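Side-chain contacts in CurM Sulfotransferase (PDB 4GBM), which probably transfers a sulfo group from the donor PAPS to an intermediate of the curacin biosynthetic pathway: residues L66-T71 / P138-E143; Q119-L124 / E151-N156. The protein carries 2 engineered substitutions. All coordinates share one frame; numbering follows the deposited sequence.

Overall arrangement
The two contacts lie in the sulfotransferase domain, a fold of the P-loop NTPase clan, with their centres about 13 Å apart. Along the chain their segments alternate: 66-71, 119-124, 138-143, 151-156. Contact 1 joins the loops that follow strands 58-59 and 132-136, which are neighbours in the parallel sheet. Contact 2 joins helix 117-128 to the end of helix 144-153 and strand 154-155. The two touch directly, since Leu66 and Leu67 also pack on Tyr121, and Leu67 on Leu153. Asp135 of strand 132-136 hydrogen-bonds the hydroxyl of Tyr140 through OD2 and that of Tyr121 through OD1. Together the contacts tie the loops after these two strands to helices 117-128 and 144-153, with Asp135 linking the two tyrosines.

Contact 1. Residues L66-T71 / P138-E143; sequences LLPFNT and PTYAME
Leu67 stands over one face of the Tyr140 ring. Leu67 CD2 lies 3.9 Å from the Tyr140 ring centroid and only 2° off the normal, a well-centred CH-pi contact. Leu67 has CG anti to the backbone N (chi1 -163°), and chi2 at 62° then sets CD2 over the ring. Leu67 CB adds to the packing nearer the phenol end, 3.9 Å from Tyr140 CE1. This is the tight, buried part. Pro68 makes the looser part. Pro68 CD comes in obliquely, 4.3 Å from Tyr140 CE1, and the residue is partly exposed, with its side chain about 5 Å from a bound zinc ion. The phenol end is polar. One ordered water donates to Tyr140 OH at 2.6 Å and accepts from Leu66 N at 2.9 Å, so it bridges the two segments. The hydroxyl is also hydrogen-bonded to Asp135 OD2, and these two bonds are likely to fix the rotation of the hydroxyl. A type I turn from Leu66 to Phe69 presents the leucine and the proline. Around the contact, Ile146 of helix 144-153 touches both Leu67 and Tyr140, Asp135 comes from strand 132-136, and helix 189-208 packs on Ala141 and Met142.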
# COMPACT_ATOMS: atom_id res chain seq x y z
N LEU A 66 -3.10 -7.00 -8.81
CA LEU A 66 -3.81 -6.94 -10.09
C LEU A 66 -3.24 -5.86 -11.01
O LEU A 66 -2.92 -6.13 -12.17
CB LEU A 66 -5.30 -6.69 -9.86
CG LEU A 66 -6.12 -7.79 -9.17
CD1 LEU A 66 -7.50 -7.27 -8.84
CD2 LEU A 66 -6.22 -9.04 -10.05
N LEU A 67 -3.07 -4.66 -10.46
CA LEU A 67 -2.70 -3.48 -11.25
C LEU A 67 -1.48 -3.64 -12.19
O LEU A 67 -1.50 -3.08 -13.29
CB LEU A 67 -2.52 -2.24 -10.35
CG LEU A 67 -2.51 -0.88 -11.04
CD1 LEU A 67 -3.85 -0.59 -11.74
CD2 LEU A 67 -2.20 0.20 -10.02
N PRO A 68 -0.44 -4.40 -11.79
CA PRO A 68 0.70 -4.54 -12.70
C PRO A 68 0.47 -5.39 -13.97
O PRO A 68 1.32 -5.39 -14.85
CB PRO A 68 1.77 -5.22 -11.82
CG PRO A 68 1.34 -4.96 -10.42
CD PRO A 68 -0.15 -5.01 -10.48
N PHE A 69 -0.67 -6.08 -14.06
CA PHE A 69 -0.90 -7.06 -15.13
C PHE A 69 -2.07 -6.71 -16.04
O PHE A 69 -3.00 -6.03 -15.62
CB PHE A 69 -1.11 -8.45 -14.53
CG PHE A 69 -0.02 -8.86 -13.58
CD1 PHE A 69 1.23 -9.26 -14.07
CD2 PHE A 69 -0.22 -8.84 -12.21
CE1 PHE A 69 2.24 -9.63 -13.20
CE2 PHE A 69 0.79 -9.21 -11.33
CZ PHE A 69 2.02 -9.61 -11.83
N ASN A 70 -2.02 -7.19 -17.28
CA ASN A 70 -3.12 -6.96 -18.21
C ASN A 70 -4.20 -8.04 -18.15
O ASN A 70 -5.39 -7.73 -18.30
CB ASN A 70 -2.61 -6.82 -19.65
CG ASN A 70 -1.82 -5.54 -19.86
OD1 ASN A 70 -2.18 -4.48 -19.36
ND2 ASN A 70 -0.73 -5.64 -20.62
N THR A 71 -3.79 -9.28 -17.94
CA THR A 71 -4.72 -10.42 -17.93
C THR A 71 -4.43 -11.36 -16.77
O THR A 71 -3.33 -11.35 -16.22
CB THR A 71 -4.64 -11.25 -19.22
OG1 THR A 71 -3.36 -11.89 -19.29
CG2 THR A 71 -4.87 -10.39 -20.46
N PRO A 138 3.07 -0.87 -1.89
CA PRO A 138 4.25 -0.02 -2.08
C PRO A 138 4.93 -0.25 -3.43
O PRO A 138 5.68 0.62 -3.90
CB PRO A 138 5.17 -0.43 -0.93
CG PRO A 138 4.28 -0.98 0.10
CD PRO A 138 3.17 -1.68 -0.67
N THR A 139 4.67 -1.39 -4.06
CA THR A 139 5.34 -1.71 -5.32
C THR A 139 4.86 -0.85 -6.50
O THR A 139 5.59 -0.71 -7.49
CB THR A 139 5.24 -3.21 -5.66
OG1 THR A 139 3.89 -3.55 -5.93
CG2 THR A 139 5.77 -4.05 -4.52
N TYR A 140 3.66 -0.27 -6.40
CA TYR A 140 3.12 0.56 -7.50
C TYR A 140 4.05 1.73 -7.83
O TYR A 140 4.25 2.05 -8.99
CB TYR A 140 1.72 1.12 -7.18
CG TYR A 140 0.64 0.09 -6.93
CD1 TYR A 140 0.74 -1.21 -7.46
CD2 TYR A 140 -0.49 0.42 -6.19
CE1 TYR A 140 -0.28 -2.15 -7.22
CE2 TYR A 140 -1.50 -0.51 -5.95
CZ TYR A 140 -1.38 -1.79 -6.47
OH TYR A 140 -2.38 -2.70 -6.23
N ALA A 141 4.61 2.33 -6.78
CA ALA A 141 5.45 3.52 -6.93
C ALA A 141 6.81 3.23 -7.55
O ALA A 141 7.52 4.15 -7.94
CB ALA A 141 5.62 4.20 -5.59
N MET A 142 7.17 1.95 -7.66
CA MET A 142 8.45 1.56 -8.24
C MET A 142 8.47 1.64 -9.76
O MET A 142 9.54 1.65 -10.37
CB MET A 142 8.84 0.15 -7.77
CG MET A 142 9.04 0.04 -6.27
SD MET A 142 10.38 1.10 -5.69
CE MET A 142 11.83 0.15 -6.19
N GLU A 143 7.29 1.69 -10.37
CA GLU A 143 7.19 1.71 -11.83
C GLU A 143 6.18 2.76 -12.30
O GLU A 143 4.98 2.58 -12.10
CB GLU A 143 6.78 0.34 -12.38
CG GLU A 143 7.82 -0.78 -12.20
CD GLU A 143 9.08 -0.57 -13.03
OE1 GLU A 143 10.11 -1.20 -12.69
OE2 GLU A 143 9.06 0.20 -14.01
O HOH W 1 -3.73 -4.49 -7.59

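Contact 2. Residues Q119-L124 / E151-N156; sequences QVYGML and EALFAN
Tyr121 and Phe154 form a T-shaped (edge-to-face) aromatic pair. In the sulfotransferase fold it joins helix 117-128, which carries Tyr121, to the end of helix 144-153. There the chain runs into a short, weakly bonded strand, about 154-155, parallel to strand 31-32. Tyr121 offers the face and Phe154 the edge. The planes meet at 79° and the centroids are 4.8 Å apart. Phe154 CZ leads, reaching 3.4 Å from Tyr121 CG, while Phe154 CE2 follows along the same edge at 4.0 Å from Tyr121 CD1. Phe154 has CG anti to its carbonyl carbon (chi1 -60°), which points the ring, CZ first, at the tyrosine face. Leu153 extends the apolar patch: Leu153 CD1 approaches the tyrosine ring obliquely, 4.3 Å from Tyr121 CD1. Leu31 of strand 31-32 touches both aromatic side chains. The tyrosine is held at its far end as well, where its OH is hydrogen-bonded to Asp135 OD1. With an alanine at Tyr121, the edge of Phe154 would probably lose its aromatic partner and Asp135 one of its hydrogen-bonding hydroxyls. Leu153 O accepts a hydrogen bond from the side-chain NE2 of Gln118, three residues before Tyr121 on helix 117-128.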
# COMPACT_ATOMS: atom_id res chain seq x y z
N GLN A 119 -11.62 -6.43 -15.93
CA GLN A 119 -12.81 -7.24 -15.65
C GLN A 119 -12.84 -7.75 -14.22
O GLN A 119 -13.90 -7.81 -13.59
CB GLN A 119 -12.93 -8.41 -16.63
CG GLN A 119 -13.43 -8.02 -18.00
CD GLN A 119 -13.35 -9.17 -18.97
OE1 GLN A 119 -12.27 -9.72 -19.22
NE2 GLN A 119 -14.49 -9.56 -19.53
N VAL A 120 -11.67 -8.13 -13.69
CA VAL A 120 -11.61 -8.64 -12.32
C VAL A 120 -11.88 -7.51 -11.32
O VAL A 120 -12.63 -7.69 -10.36
CB VAL A 120 -10.27 -9.37 -12.04
CG1 VAL A 120 -10.17 -9.79 -10.57
CG2 VAL A 120 -10.18 -10.59 -12.94
N TYR A 121 -11.29 -6.34 -11.57
CA TYR A 121 -11.60 -5.18 -10.75
C TYR A 121 -13.11 -4.86 -10.78
O TYR A 121 -13.69 -4.54 -9.74
CB TYR A 121 -10.81 -3.96 -11.21
CG TYR A 121 -9.47 -3.72 -10.54
CD1 TYR A 121 -8.31 -3.65 -11.32
CD2 TYR A 121 -9.35 -3.51 -9.16
CE1 TYR A 121 -7.08 -3.39 -10.74
CE2 TYR A 121 -8.11 -3.24 -8.57
CZ TYR A 121 -6.98 -3.18 -9.38
OH TYR A 121 -5.74 -2.92 -8.83
N GLY A 122 -13.72 -4.95 -11.95
CA GLY A 122 -15.16 -4.70 -12.09
C GLY A 122 -15.99 -5.67 -11.27
O GLY A 122 -16.98 -5.28 -10.62
N MET A 123 -15.57 -6.93 -11.28
CA MET A 123 -16.17 -7.99 -10.47
C MET A 123 -16.01 -7.72 -8.97
O MET A 123 -16.94 -7.92 -8.19
CB MET A 123 -15.53 -9.33 -10.83
CG MET A 123 -16.07 -10.55 -10.10
SD MET A 123 -15.16 -12.03 -10.58
CE MET A 123 -15.23 -11.89 -12.36
N LEU A 124 -14.83 -7.28 -8.56
CA LEU A 124 -14.62 -6.92 -7.16
C LEU A 124 -15.52 -5.76 -6.76
O LEU A 124 -16.17 -5.81 -5.71
CB LEU A 124 -13.16 -6.57 -6.88
CG LEU A 124 -12.13 -7.70 -6.96
CD1 LEU A 124 -10.73 -7.17 -6.67
CD2 LEU A 124 -12.49 -8.83 -6.00
N GLU A 151 -4.82 5.20 -13.82
CA GLU A 151 -5.57 6.23 -14.54
C GLU A 151 -6.15 5.72 -15.85
O GLU A 151 -7.11 6.29 -16.38
CB GLU A 151 -4.69 7.46 -14.78
CG GLU A 151 -4.40 8.24 -13.49
CD GLU A 151 -5.65 8.90 -12.93
OE1 GLU A 151 -6.15 9.86 -13.55
OE2 GLU A 151 -6.15 8.44 -11.87
N ALA A 152 -5.58 4.64 -16.38
CA ALA A 152 -6.09 4.04 -17.61
C ALA A 152 -7.31 3.17 -17.36
O ALA A 152 -8.20 3.08 -18.22
CB ALA A 152 -4.99 3.23 -18.31
N LEU A 153 -7.36 2.53 -16.19
CA LEU A 153 -8.42 1.58 -15.89
C LEU A 153 -9.62 2.20 -15.17
O LEU A 153 -10.74 1.70 -15.30
CB LEU A 153 -7.88 0.42 -15.03
CG LEU A 153 -6.83 -0.51 -15.66
CD1 LEU A 153 -6.45 -1.61 -14.67
CD2 LEU A 153 -7.32 -1.11 -16.97
N PHE A 154 -9.36 3.26 -14.41
CA PHE A 154 -10.34 3.86 -13.52
C PHE A 154 -10.49 5.34 -13.82
O PHE A 154 -9.52 6.01 -14.19
CB PHE A 154 -9.91 3.74 -12.06
CG PHE A 154 -9.74 2.32 -11.57
CD1 PHE A 154 -10.83 1.61 -11.10
CD2 PHE A 154 -8.48 1.71 -11.58
CE1 PHE A 154 -10.69 0.30 -10.65
CE2 PHE A 154 -8.33 0.39 -11.11
CZ PHE A 154 -9.45 -0.30 -10.65
N ALA A 155 -11.70 5.85 -13.61
CA ALA A 155 -11.97 7.27 -13.75
C ALA A 155 -12.11 7.96 -12.39
O ALA A 155 -12.87 7.50 -11.54
CB ALA A 155 -13.22 7.49 -14.60
N ASN A 156 -11.38 9.06 -12.22
CA ASN A 156 -11.46 9.94 -11.05
C ASN A 156 -11.15 9.26 -9.71
O ASN A 156 -11.73 9.59 -8.67
CB ASN A 156 -12.79 10.70 -11.01
CG ASN A 156 -12.94 11.65 -12.18
OD1 ASN A 156 -13.53 11.31 -13.21
ND2 ASN A 156 -12.36 12.85 -12.05